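PDB 3FKD: L-threonine-O-3-phosphate decarboxylase from Porphyromonas gingivalis, which probably binds pyridoxal 5'-phosphate and uses it to remove the carboxyl group of L-threonine O-3-phosphate. Local coordinates for residues K30-K35 with P243-L248; A84-G89 with A220-P225; S21-T26 with Q167-F172; E34-E39 with A232-K237. One frame throughout, in Å; residues are numbered along the deposited sequence.

Contact 1: K30-K35 with P243-L248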
loop_
_atom_site.group_PDB
_atom_site.type_symbol
_atom_site.label_atom_id
_atom_site.label_comp_id
_atom_site.label_asym_id
_atom_site.label_seq_id
_atom_site.Cartn_x
_atom_site.Cartn_y
_atom_site.Cartn_z
ATOM N N LYS A 30 -22.583 -8.114 -0.713
ATOM C CA LYS A 30 -21.638 -7.192 -0.113
ATOM C C LYS A 30 -22.327 -6.164 0.725
ATOM O O LYS A 30 -21.658 -5.262 1.245
ATOM C CB LYS A 30 -20.840 -6.462 -1.201
ATOM C CG LYS A 30 -19.485 -7.075 -1.516
ATOM C CD LYS A 30 -19.166 -6.881 -3.009
ATOM C CE LYS A 30 -17.742 -7.342 -3.321
ATOM N NZ LYS A 30 -16.872 -7.093 -2.112
ATOM N N ASP A 31 -23.649 -6.271 0.842
ATOM C CA ASP A 31 -24.411 -5.298 1.638
ATOM C C ASP A 31 -23.879 -5.330 3.059
ATOM O O ASP A 31 -23.652 -4.281 3.661
ATOM C CB ASP A 31 -25.940 -5.575 1.638
ATOM C CG ASP A 31 -26.573 -5.532 0.222
ATOM O OD1 ASP A 31 -26.134 -4.717 -0.648
ATOM O OD2 ASP A 31 -27.526 -6.329 -0.010
ATOM N N HIS A 32 -23.658 -6.533 3.580
ATOM C CA HIS A 32 -23.284 -6.652 4.974
ATOM C C HIS A 32 -21.815 -6.356 5.283
ATOM O O HIS A 32 -21.516 -5.749 6.313
ATOM C CB HIS A 32 -23.781 -7.961 5.551
ATOM C CG HIS A 32 -25.265 -8.033 5.539
ATOM N ND1 HIS A 32 -25.973 -8.590 4.490
ATOM C CD2 HIS A 32 -26.183 -7.500 6.379
ATOM C CE1 HIS A 32 -27.266 -8.439 4.714
ATOM N NE2 HIS A 32 -27.420 -7.788 5.857
ATOM N N LEU A 33 -20.914 -6.753 4.396
ATOM C CA LEU A 33 -19.580 -6.264 4.513
ATOM C C LEU A 33 -19.628 -4.725 4.504
ATOM O O LEU A 33 -19.021 -4.066 5.340
ATOM C CB LEU A 33 -18.711 -6.800 3.374
ATOM C CG LEU A 33 -17.363 -6.093 3.196
ATOM C CD1 LEU A 33 -16.546 -6.170 4.465
ATOM C CD2 LEU A 33 -16.579 -6.678 2.046
ATOM N N GLU A 34 -20.335 -4.138 3.555
ATOM C CA GLU A 34 -20.292 -2.688 3.401
ATOM C C GLU A 34 -20.971 -1.919 4.537
ATOM O O GLU A 34 -20.507 -0.882 4.931
ATOM C CB GLU A 34 -20.869 -2.282 2.044
ATOM C CG GLU A 34 -19.944 -2.635 0.900
ATOM C CD GLU A 34 -20.459 -2.151 -0.435
ATOM O OE1 GLU A 34 -21.644 -1.735 -0.481
ATOM O OE2 GLU A 34 -19.688 -2.188 -1.417
ATOM N N LYS A 35 -22.096 -2.409 5.024
ATOM C CA LYS A 35 -22.683 -1.866 6.212
ATOM C C LYS A 35 -21.666 -1.904 7.359
ATOM O O LYS A 35 -21.540 -0.922 8.098
ATOM C CB LYS A 35 -23.959 -2.631 6.579
ATOM C CG LYS A 35 -24.578 -2.190 7.899
ATOM C CD LYS A 35 -24.596 -0.659 7.991
ATOM C CE LYS A 35 -25.910 -0.157 8.595
ATOM N NZ LYS A 35 -27.109 -0.775 7.922
ATOM N N PRO A 243 -17.339 -17.052 7.244
ATOM C CA PRO A 243 -16.964 -17.909 6.104
ATOM C C PRO A 243 -18.138 -18.265 5.204
ATOM O O PRO A 243 -18.018 -18.162 3.987
ATOM C CB PRO A 243 -16.397 -19.166 6.782
ATOM C CG PRO A 243 -16.775 -19.013 8.302
ATOM C CD PRO A 243 -16.740 -17.536 8.505
ATOM N N ALA A 244 -19.267 -18.661 5.782
ATOM C CA ALA A 244 -20.470 -18.918 4.979
ATOM C C ALA A 244 -20.924 -17.728 4.116
ATOM O O ALA A 244 -21.185 -17.867 2.915
ATOM C CB ALA A 244 -21.636 -19.454 5.860
ATOM N N GLN A 245 -21.057 -16.565 4.725
ATOM C CA GLN A 245 -21.542 -15.403 3.993
ATOM C C GLN A 245 -20.672 -15.074 2.767
ATOM O O GLN A 245 -21.137 -14.524 1.767
ATOM C CB GLN A 245 -21.592 -14.212 4.929
ATOM C CG GLN A 245 -22.120 -12.976 4.311
ATOM C CD GLN A 245 -22.244 -11.866 5.307
ATOM O OE1 GLN A 245 -22.233 -12.100 6.531
ATOM N NE2 GLN A 245 -22.367 -10.654 4.808
ATOM N N PHE A 246 -19.401 -15.412 2.846
ATOM C CA PHE A 246 -18.526 -14.987 1.789
ATOM C C PHE A 246 -18.047 -16.140 0.935
ATOM O O PHE A 246 -17.166 -15.982 0.124
ATOM C CB PHE A 246 -17.395 -14.095 2.332
ATOM C CG PHE A 246 -17.895 -12.792 2.885
ATOM C CD1 PHE A 246 -18.264 -11.763 2.031
ATOM C CD2 PHE A 246 -18.035 -12.606 4.264
ATOM C CE1 PHE A 246 -18.745 -10.566 2.544
ATOM C CE2 PHE A 246 -18.507 -11.422 4.765
ATOM C CZ PHE A 246 -18.855 -10.397 3.903
ATOM N N THR A 247 -18.656 -17.297 1.150
ATOM C CA THR A 247 -18.434 -18.474 0.315
ATOM C C THR A 247 -18.937 -18.251 -1.123
ATOM O O THR A 247 -20.016 -17.704 -1.351
ATOM C CB THR A 247 -19.133 -19.672 0.921
ATOM O OG1 THR A 247 -18.416 -20.057 2.102
ATOM C CG2 THR A 247 -19.240 -20.843 -0.098
ATOM N N LEU A 248 -18.143 -18.669 -2.085
ATOM C CA LEU A 248 -18.395 -18.310 -3.473
ATOM C C LEU A 248 -19.168 -19.426 -4.172
ATOM O O LEU A 248 -18.836 -20.594 -3.990
ATOM C CB LEU A 248 -17.035 -18.087 -4.154
ATOM C CG LEU A 248 -16.845 -17.432 -5.509
ATOM C CD1 LEU A 248 -15.348 -17.415 -5.711
ATOM C CD2 LEU A 248 -17.552 -18.211 -6.642
#
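Two first torsions bring the groups together: Phe246 places CG trans to its carbonyl carbon (chi1 -66°), which carries CZ to Leu33 CB, and Gln245 places CG trans to its backbone N (chi1 -178°), which carries NE2 to His32 CB. Both project from a type I beta turn, Ala244 to Thr247, that links helix 230-241 to helix 250-266 in this member of the aminotransferase class I and II family; they meet the first turn of helix 31-39. The far end of the ring does the touching, with Phe246 CZ 3.6 Å from Leu33 CB and approaching obliquely. The same leucine also packs on Ala235 and Phe238 of helix 230-241, so the turn extends an apolar surface begun by that helix. Beside it, Gln245 runs out fully extended until NE2 lies 3.1 Å from His32 CB, with its amide nearly perpendicular to the imidazole, at 84°. No hydrogen bond joins the two segments, and the His32 ring leads away from the turn. Within the turn, Gln245 CG lies over one face of the Phe246 ring, near its rim. Pro243 O takes Phe246 N and Thr247 OG1 from opposite faces of its carbonyl plane, the hydroxyl OG1 at 2.7 Å from that O.

Contact 2: A84-G89 with A220-P225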
loop_
_atom_site.group_PDB
_atom_site.type_symbol
_atom_site.label_atom_id
_atom_site.label_comp_id
_atom_site.label_asym_id
_atom_site.label_seq_id
_atom_site.Cartn_x
_atom_site.Cartn_y
_atom_site.Cartn_z
ATOM N N ALA A 84 10.276 -10.788 -4.156
ATOM C CA ALA A 84 11.309 -10.418 -5.119
ATOM C C ALA A 84 12.415 -9.632 -4.452
ATOM O O ALA A 84 13.578 -9.993 -4.600
ATOM C CB ALA A 84 10.724 -9.603 -6.237
ATOM N N GLN A 85 12.042 -8.583 -3.707
ATOM C CA GLN A 85 12.988 -7.745 -2.961
ATOM C C GLN A 85 13.901 -8.537 -2.030
ATOM O O GLN A 85 15.164 -8.439 -2.123
ATOM C CB GLN A 85 12.285 -6.615 -2.195
ATOM C CG GLN A 85 13.200 -5.461 -1.820
ATOM C CD GLN A 85 12.531 -4.389 -0.949
ATOM O OE1 GLN A 85 11.359 -4.501 -0.585
ATOM N NE2 GLN A 85 13.285 -3.358 -0.599
ATOM N N ALA A 86 13.283 -9.317 -1.145
ATOM C CA ALA A 86 14.031 -10.107 -0.169
ATOM C C ALA A 86 15.080 -11.037 -0.832
ATOM O O ALA A 86 15.987 -11.524 -0.157
ATOM C CB ALA A 86 13.086 -10.908 0.711
ATOM N N PHE A 87 14.937 -11.300 -2.138
ATOM C CA PHE A 87 15.808 -12.249 -2.828
ATOM C C PHE A 87 16.388 -11.705 -4.145
ATOM O O PHE A 87 16.499 -12.446 -5.138
ATOM C CB PHE A 87 15.085 -13.599 -3.009
ATOM C CG PHE A 87 14.758 -14.267 -1.703
ATOM C CD1 PHE A 87 13.627 -13.922 -1.005
ATOM C CD2 PHE A 87 15.632 -15.181 -1.139
ATOM C CE1 PHE A 87 13.357 -14.493 0.209
ATOM C CE2 PHE A 87 15.362 -15.750 0.088
ATOM C CZ PHE A 87 14.219 -15.414 0.755
ATOM N N ARG A 88 16.766 -10.419 -4.116
ATOM C CA ARG A 88 17.350 -9.683 -5.244
ATOM C C ARG A 88 18.362 -10.455 -6.088
ATOM O O ARG A 88 18.418 -10.307 -7.312
ATOM C CB ARG A 88 18.025 -8.395 -4.767
ATOM C CG ARG A 88 19.002 -7.808 -5.769
ATOM C CD ARG A 88 19.129 -6.323 -5.530
ATOM N NE ARG A 88 19.806 -5.575 -6.595
ATOM C CZ ARG A 88 20.397 -4.384 -6.401
ATOM N NH1 ARG A 88 20.403 -3.836 -5.189
ATOM N NH2 ARG A 88 21.000 -3.736 -7.398
ATOM N N GLY A 89 19.184 -11.272 -5.468
ATOM C CA GLY A 89 20.060 -12.070 -6.305
ATOM C C GLY A 89 19.434 -13.085 -7.278
ATOM O O GLY A 89 20.083 -13.508 -8.240
ATOM N N ALA A 220 10.561 -10.359 6.000
ATOM C CA ALA A 220 10.149 -9.420 7.055
ATOM C C ALA A 220 11.158 -8.278 7.167
ATOM O O ALA A 220 10.840 -7.161 7.595
ATOM C CB ALA A 220 9.997 -10.125 8.366
ATOM N N ALA A 221 12.369 -8.549 6.709
ATOM C CA ALA A 221 13.438 -7.581 6.838
ATOM C C ALA A 221 13.180 -6.319 6.001
ATOM O O ALA A 221 13.803 -5.272 6.211
ATOM C CB ALA A 221 14.755 -8.228 6.498
ATOM N N PHE A 222 12.230 -6.405 5.090
ATOM C CA PHE A 222 11.812 -5.238 4.309
ATOM C C PHE A 222 10.369 -4.772 4.544
ATOM O O PHE A 222 9.824 -4.076 3.685
ATOM C CB PHE A 222 11.992 -5.516 2.818
ATOM C CG PHE A 222 13.399 -5.817 2.436
ATOM C CD1 PHE A 222 14.251 -4.796 2.026
ATOM C CD2 PHE A 222 13.889 -7.123 2.505
ATOM C CE1 PHE A 222 15.563 -5.066 1.663
ATOM C CE2 PHE A 222 15.218 -7.407 2.154
ATOM C CZ PHE A 222 16.053 -6.371 1.731
ATOM N N SER A 223 9.763 -5.155 5.684
ATOM C CA SER A 223 8.412 -4.717 6.033
ATOM C C SER A 223 8.448 -3.290 6.533
ATOM O O SER A 223 9.344 -2.910 7.288
ATOM C CB SER A 223 7.747 -5.615 7.108
ATOM O OG SER A 223 7.597 -6.973 6.696
ATOM N N THR A 224 7.445 -2.518 6.135
ATOM C CA THR A 224 7.304 -1.126 6.524
ATOM C C THR A 224 6.044 -0.992 7.346
ATOM O O THR A 224 5.053 -1.596 7.010
ATOM C CB THR A 224 7.292 -0.205 5.271
ATOM O OG1 THR A 224 6.020 -0.217 4.627
ATOM C CG2 THR A 224 8.349 -0.673 4.236
ATOM N N PRO A 225 6.079 -0.217 8.449
ATOM C CA PRO A 225 4.884 -0.182 9.319
ATOM C C PRO A 225 3.728 0.604 8.728
ATOM O O PRO A 225 3.954 1.511 7.926
ATOM C CB PRO A 225 5.376 0.528 10.613
ATOM C CG PRO A 225 6.634 1.259 10.221
ATOM C CD PRO A 225 7.098 0.785 8.843
#
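Gln85 lies over the ring of Phe222, and its side chain can be followed atom by atom across that aromatic surface. CB sets out toward segment 220-225, and with chi1 at -160° the chain continues extended. CG comes over one ring face, 4.2 Å from the centroid of the Phe222 ring and 18° off the normal, a CH-pi contact displaced toward the rim. CD follows, 3.5 Å from Phe222 CD1. The amide then splits its two ends along the ring: OE1 turns back to the root of the aromatic side chain, 3.6 Å from Phe222 CB, while NE2 passes close to CD1 and CE1. Amide and ring planes are inclined by 38°, so the amide is tilted over the ring and does not stack flat on it. The polar partner of NE2 lies beyond this contact: it hydrogen-bonds Tyr109 OH of the second subunit, which helps hold the amide in its orientation.

Ala86 approaches the CD2/CE2 side of the ring obliquely, its CA 3.8 Å from Phe222 CE2 and its CB at looser range, 4.3 Å from CD2 of the same ring. Phe222 itself is presented by a type I beta turn, Ala220 to Ser223, at the end of helix 213-220. Met108 of the second subunit packs on Phe222, and Gln85 packs on Gln85 of that subunit. The arrangement is thus a CH-pi contact between the C-terminal end of helix 75-86 and a turn, set at the subunit interface of the homodimer in which enzymes of this aminotransferase fold commonly occur.

Contact 3: S21-T26 with Q167-F172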
loop_
_atom_site.group_PDB
_atom_site.type_symbol
_atom_site.label_atom_id
_atom_site.label_comp_id
_atom_site.label_asym_id
_atom_site.label_seq_id
_atom_site.Cartn_x
_atom_site.Cartn_y
_atom_site.Cartn_z
ATOM N N SER A 21 -13.983 -8.220 -18.340
ATOM C CA SER A 21 -12.524 -8.055 -18.357
ATOM C C SER A 21 -11.769 -8.292 -17.026
ATOM O O SER A 21 -10.547 -8.216 -17.004
ATOM C CB SER A 21 -12.207 -6.657 -18.834
ATOM O OG SER A 21 -12.288 -5.760 -17.749
ATOM N N THR A 22 -12.480 -8.548 -15.928
ATOM C CA THR A 22 -11.831 -8.737 -14.651
ATOM C C THR A 22 -11.891 -10.182 -14.161
ATOM O O THR A 22 -12.833 -10.890 -14.430
ATOM C CB THR A 22 -12.317 -7.693 -13.536
ATOM O OG1 THR A 22 -13.493 -8.158 -12.859
ATOM C CG2 THR A 22 -12.570 -6.294 -14.136
ATOM N N THR A 23 -10.852 -10.621 -13.469
ATOM C CA THR A 23 -10.866 -11.922 -12.856
ATOM C C THR A 23 -11.310 -11.786 -11.414
ATOM O O THR A 23 -10.948 -12.588 -10.581
ATOM C CB THR A 23 -9.491 -12.605 -12.915
ATOM O OG1 THR A 23 -8.508 -11.772 -12.297
ATOM C CG2 THR A 23 -9.086 -12.891 -14.383
ATOM N N VAL A 24 -12.096 -10.759 -11.120
ATOM C CA VAL A 24 -12.701 -10.606 -9.804
ATOM C C VAL A 24 -14.123 -11.204 -9.726
ATOM O O VAL A 24 -14.969 -10.915 -10.552
ATOM C CB VAL A 24 -12.709 -9.106 -9.391
ATOM C CG1 VAL A 24 -13.423 -8.894 -8.068
ATOM C CG2 VAL A 24 -11.258 -8.557 -9.352
ATOM N N TRP A 25 -14.379 -12.037 -8.723
ATOM C CA TRP A 25 -15.750 -12.446 -8.409
ATOM C C TRP A 25 -16.607 -11.266 -7.935
ATOM O O TRP A 25 -16.471 -10.778 -6.831
ATOM C CB TRP A 25 -15.796 -13.616 -7.418
ATOM C CG TRP A 25 -17.173 -13.872 -6.869
ATOM C CD1 TRP A 25 -17.567 -13.741 -5.567
ATOM C CD2 TRP A 25 -18.345 -14.272 -7.602
ATOM N NE1 TRP A 25 -18.891 -14.045 -5.437
ATOM C CE2 TRP A 25 -19.404 -14.378 -6.663
ATOM C CE3 TRP A 25 -18.597 -14.568 -8.944
ATOM C CZ2 TRP A 25 -20.709 -14.743 -7.026
ATOM C CZ3 TRP A 25 -19.898 -14.943 -9.314
ATOM C CH2 TRP A 25 -20.941 -15.027 -8.351
ATOM N N THR A 26 -17.535 -10.851 -8.789
ATOM C CA THR A 26 -18.232 -9.566 -8.634
ATOM C C THR A 26 -19.669 -9.624 -8.071
ATOM O O THR A 26 -20.202 -8.629 -7.591
ATOM C CB THR A 26 -18.147 -8.819 -9.977
ATOM O OG1 THR A 26 -17.010 -7.935 -9.941
ATOM C CG2 THR A 26 -19.398 -8.075 -10.316
ATOM N N GLN A 167 -2.191 -17.909 -4.841
ATOM C CA GLN A 167 -3.442 -18.573 -4.476
ATOM C C GLN A 167 -4.674 -17.678 -4.625
ATOM O O GLN A 167 -5.711 -17.938 -4.007
ATOM C CB GLN A 167 -3.347 -19.025 -3.031
ATOM C CG GLN A 167 -2.202 -19.940 -2.775
ATOM C CD GLN A 167 -2.514 -21.357 -3.185
ATOM O OE1 GLN A 167 -2.496 -21.681 -4.370
ATOM N NE2 GLN A 167 -2.809 -22.211 -2.208
ATOM N N SER A 168 -4.559 -16.625 -5.424
ATOM C CA SER A 168 -5.618 -15.647 -5.544
ATOM C C SER A 168 -6.936 -16.274 -5.927
ATOM O O SER A 168 -7.986 -15.757 -5.585
ATOM C CB SER A 168 -5.279 -14.578 -6.582
ATOM O OG SER A 168 -4.265 -13.708 -6.135
ATOM N N TYR A 169 -6.862 -17.366 -6.686
ATOM C CA TYR A 169 -8.018 -17.997 -7.327
ATOM C C TYR A 169 -8.266 -19.385 -6.779
ATOM O O TYR A 169 -9.000 -20.173 -7.384
ATOM C CB TYR A 169 -7.806 -18.096 -8.839
ATOM C CG TYR A 169 -7.463 -16.795 -9.502
ATOM C CD1 TYR A 169 -8.446 -15.833 -9.765
ATOM C CD2 TYR A 169 -6.153 -16.519 -9.871
ATOM C CE1 TYR A 169 -8.120 -14.629 -10.376
ATOM C CE2 TYR A 169 -5.817 -15.319 -10.474
ATOM C CZ TYR A 169 -6.795 -14.378 -10.726
ATOM O OH TYR A 169 -6.426 -13.196 -11.322
ATOM N N VAL A 170 -7.670 -19.680 -5.631
ATOM C CA VAL A 170 -7.780 -20.995 -5.052
ATOM C C VAL A 170 -9.244 -21.347 -4.811
ATOM O O VAL A 170 -9.595 -22.508 -4.789
ATOM C CB VAL A 170 -6.988 -21.112 -3.752
ATOM C CG1 VAL A 170 -7.883 -20.850 -2.553
ATOM C CG2 VAL A 170 -6.363 -22.481 -3.659
ATOM N N SER A 171 -10.111 -20.355 -4.666
ATOM C CA SER A 171 -11.526 -20.650 -4.505
ATOM C C SER A 171 -12.382 -20.644 -5.823
ATOM O O SER A 171 -13.592 -20.927 -5.806
ATOM C CB SER A 171 -12.125 -19.764 -3.375
ATOM O OG SER A 171 -12.686 -18.594 -3.934
ATOM N N PHE A 172 -11.748 -20.341 -6.952
ATOM C CA PHE A 172 -12.394 -20.365 -8.272
ATOM C C PHE A 172 -12.342 -21.780 -8.878
ATOM O O PHE A 172 -12.386 -21.937 -10.065
ATOM C CB PHE A 172 -11.685 -19.405 -9.257
ATOM C CG PHE A 172 -11.866 -17.936 -8.949
ATOM C CD1 PHE A 172 -11.918 -17.015 -9.978
ATOM C CD2 PHE A 172 -11.967 -17.479 -7.637
ATOM C CE1 PHE A 172 -12.069 -15.670 -9.721
ATOM C CE2 PHE A 172 -12.123 -16.133 -7.359
ATOM C CZ PHE A 172 -12.178 -15.223 -8.392
#
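Thr23 and Tyr169 make the one hydrogen bond between these loops: Thr23 OG1 and Tyr169 OH are 2.7 Å apart, and either could donate. Threonine OG1 reaches the phenol because it sits between the backbone N and the carbonyl carbon (chi1 57°), approaching the tyrosine edge near the ring plane. Weaker polar-to-ring contacts come from the backbone: Thr23 O lies in the plane of the Tyr169 ring, 3.5 Å from its CE1, and 3.4 Å from Phe172 CE1, which it meets obliquely. Apolar contact is thinner, Trp25 CB standing 4.1 Å from Phe172 CZ. Among the rings, Tyr169 CD1 lies over one face of Phe172, 3.6 Å above it. Trp253 meets the rings of both Trp25 and Phe172, and Phe279 meets Tyr169 edge-to-face.

Segment 167-172 follows strand 162-166 and, with Asp166 just before it, carries the Asp-x-x-Tyr sequence familiar from class I aminotransferases, where this loop lies beside the cofactor ring; the contact is therefore probably close to the pyridoxal phosphate site. Chemically, the Thr23 bond fixes the phenol oxygen and gives it a polar partner in a buried setting, while the rings of Phe172, Phe279 and His197 probably restrain the tyrosine's rotation.

Contact 4: E34-E39 with A232-K237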
loop_
_atom_site.group_PDB
_atom_site.type_symbol
_atom_site.label_atom_id
_atom_site.label_comp_id
_atom_site.label_asym_id
_atom_site.label_seq_id
_atom_site.Cartn_x
_atom_site.Cartn_y
_atom_site.Cartn_z
ATOM N N GLU A 34 -20.335 -4.138 3.555
ATOM C CA GLU A 34 -20.292 -2.688 3.401
ATOM C C GLU A 34 -20.971 -1.919 4.537
ATOM O O GLU A 34 -20.507 -0.882 4.931
ATOM C CB GLU A 34 -20.869 -2.282 2.044
ATOM C CG GLU A 34 -19.944 -2.635 0.900
ATOM C CD GLU A 34 -20.459 -2.151 -0.435
ATOM O OE1 GLU A 34 -21.644 -1.735 -0.481
ATOM O OE2 GLU A 34 -19.688 -2.188 -1.417
ATOM N N LYS A 35 -22.096 -2.409 5.024
ATOM C CA LYS A 35 -22.683 -1.866 6.212
ATOM C C LYS A 35 -21.666 -1.904 7.359
ATOM O O LYS A 35 -21.540 -0.922 8.098
ATOM C CB LYS A 35 -23.959 -2.631 6.579
ATOM C CG LYS A 35 -24.578 -2.190 7.899
ATOM C CD LYS A 35 -24.596 -0.659 7.991
ATOM C CE LYS A 35 -25.910 -0.157 8.595
ATOM N NZ LYS A 35 -27.109 -0.775 7.922
ATOM N N HIS A 36 -20.942 -3.013 7.500
ATOM C CA HIS A 36 -19.904 -3.132 8.536
ATOM C C HIS A 36 -18.804 -2.031 8.488
ATOM O O HIS A 36 -18.445 -1.478 9.509
ATOM C CB HIS A 36 -19.284 -4.545 8.574
ATOM C CG HIS A 36 -18.327 -4.752 9.710
ATOM N ND1 HIS A 36 -18.744 -4.978 11.007
ATOM C CD2 HIS A 36 -16.971 -4.749 9.748
ATOM C CE1 HIS A 36 -17.690 -5.116 11.795
ATOM N NE2 HIS A 36 -16.603 -4.986 11.055
ATOM N N LEU A 37 -18.290 -1.706 7.314
ATOM C CA LEU A 37 -17.328 -0.615 7.190
ATOM C C LEU A 37 -17.910 0.764 7.524
ATOM O O LEU A 37 -17.195 1.678 7.971
ATOM C CB LEU A 37 -16.751 -0.580 5.776
ATOM C CG LEU A 37 -16.072 -1.886 5.392
ATOM C CD1 LEU A 37 -15.728 -1.858 3.880
ATOM C CD2 LEU A 37 -14.882 -2.279 6.301
ATOM N N VAL A 38 -19.203 0.918 7.268
ATOM C CA VAL A 38 -19.886 2.173 7.519
ATOM C C VAL A 38 -19.965 2.356 9.037
ATOM O O VAL A 38 -19.764 3.452 9.586
ATOM C CB VAL A 38 -21.275 2.158 6.846
ATOM C CG1 VAL A 38 -22.075 3.375 7.236
ATOM C CG2 VAL A 38 -21.109 2.080 5.321
ATOM N N GLU A 39 -20.219 1.248 9.713
ATOM C CA GLU A 39 -20.291 1.249 11.168
ATOM C C GLU A 39 -18.935 1.541 11.841
ATOM O O GLU A 39 -18.875 2.256 12.855
ATOM C CB GLU A 39 -20.934 -0.057 11.661
ATOM C CG GLU A 39 -22.443 -0.126 11.363
ATOM C CD GLU A 39 -23.052 -1.488 11.609
ATOM O OE1 GLU A 39 -22.314 -2.391 12.053
ATOM O OE2 GLU A 39 -24.263 -1.663 11.345
ATOM N N ALA A 232 -9.204 -1.873 5.355
ATOM C CA ALA A 232 -8.902 -3.186 4.777
ATOM C C ALA A 232 -8.773 -4.227 5.860
ATOM O O ALA A 232 -9.251 -5.357 5.698
ATOM C CB ALA A 232 -7.625 -3.165 3.875
ATOM N N ILE A 233 -8.130 -3.858 6.962
ATOM C CA ILE A 233 -7.944 -4.778 8.085
ATOM C C ILE A 233 -9.334 -5.191 8.581
ATOM O O ILE A 233 -9.591 -6.351 8.900
ATOM C CB ILE A 233 -7.041 -4.165 9.239
ATOM C CG1 ILE A 233 -5.549 -4.451 8.972
ATOM C CG2 ILE A 233 -7.367 -4.775 10.555
ATOM C CD1 ILE A 233 -4.578 -3.338 9.429
ATOM N N GLU A 234 -10.221 -4.207 8.562
ATOM C CA GLU A 234 -11.563 -4.310 9.082
ATOM C C GLU A 234 -12.470 -5.173 8.165
ATOM O O GLU A 234 -13.229 -6.009 8.648
ATOM C CB GLU A 234 -12.100 -2.890 9.289
ATOM C CG GLU A 234 -13.448 -2.793 9.907
ATOM C CD GLU A 234 -13.508 -3.188 11.393
ATOM O OE1 GLU A 234 -12.465 -3.385 12.028
ATOM O OE2 GLU A 234 -14.642 -3.291 11.923
ATOM N N ALA A 235 -12.341 -4.992 6.852
ATOM C CA ALA A 235 -13.046 -5.824 5.885
ATOM C C ALA A 235 -12.631 -7.274 6.016
ATOM O O ALA A 235 -13.475 -8.177 6.057
ATOM C CB ALA A 235 -12.803 -5.332 4.467
ATOM N N ALA A 236 -11.328 -7.503 6.086
ATOM C CA ALA A 236 -10.804 -8.861 6.204
ATOM C C ALA A 236 -11.274 -9.587 7.461
ATOM O O ALA A 236 -11.647 -10.763 7.388
ATOM C CB ALA A 236 -9.262 -8.882 6.105
ATOM N N LYS A 237 -11.226 -8.895 8.597
ATOM C CA LYS A 237 -11.706 -9.432 9.869
ATOM C C LYS A 237 -13.157 -9.916 9.771
ATOM O O LYS A 237 -13.506 -10.986 10.265
ATOM C CB LYS A 237 -11.584 -8.367 10.970
ATOM C CG LYS A 237 -10.306 -8.463 11.744
ATOM C CD LYS A 237 -10.043 -7.211 12.549
ATOM C CE LYS A 237 -8.632 -7.232 13.172
ATOM N NZ LYS A 237 -8.270 -5.978 13.849
#
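His36 and Glu234 face each other at the centre of the contact, His36 NE2 donating to Glu234 OE2 at 2.7 Å. The bond is weak despite its length: the angle at the hydrogen is 119°, because OE2 stands well out of the imidazole plane. Ring and carboxylate planes are nearly parallel, so the two flat groups are stepped past each other instead of meeting in one plane. OE2 is about equally far from the two ring carbons next to NE2, 3.5 Å from His36 CD2 and 3.6 Å from His36 CE1.

Alongside this polar pair, one branch of Leu37 does the apolar work. Its CD2 lies 3.9 Å from Glu234 CG and 4.1 Å from Ala235 CB, and also touches the backbone N of Ala235. The leucine and glutamate side chains run antiparallel alongside one another.

Torsions and neighbours position these groups. Glu234 leaves with CG trans to its N but bends at chi2 (70°), which turns the carboxylate toward the histidine. Phe238 stacks on the His36 ring, which probably restrains its tilt, and Asn40 packs on Glu234.

The axes of the short segments 34-39 and 232-237 approach to 9.9 Å, their N-to-C directions 135° apart, with Leu37 opposite Ala235. Away from the contact, Leu37 also packs on Ile44 of the second subunit and Glu34 forms a salt bridge with its Arg45. Helix 230-241 rests in turn on helix 53-62 through Ala236 and Lys237, and on the loop leading into strand 207-210.

In the fold
Contact 3 is the buried one, its centre about 6 Å from the chain's centre, whereas the centres of contacts 1, 2 and 4 lie 20 to 22 Å from it and are partly buried. Contacts 1 and 4 share helix 31-39 and touch through Leu33 and Ala235: contact 4 sets it against helix 230-241, contact 1 against the turn beyond that helix. Leu248 ties contact 1 to contact 3 by packing on Trp25, Ser171 and Phe172. Contact 2 stands apart, at another part of the dimer interface. Chemistry follows place: a hydroxyl pair among rings in the interior, a weak histidine-glutamate bond on a helix pair, a leucine carbon against a phenylalanine in contact 1 and a glutamine laid over one in contact 2.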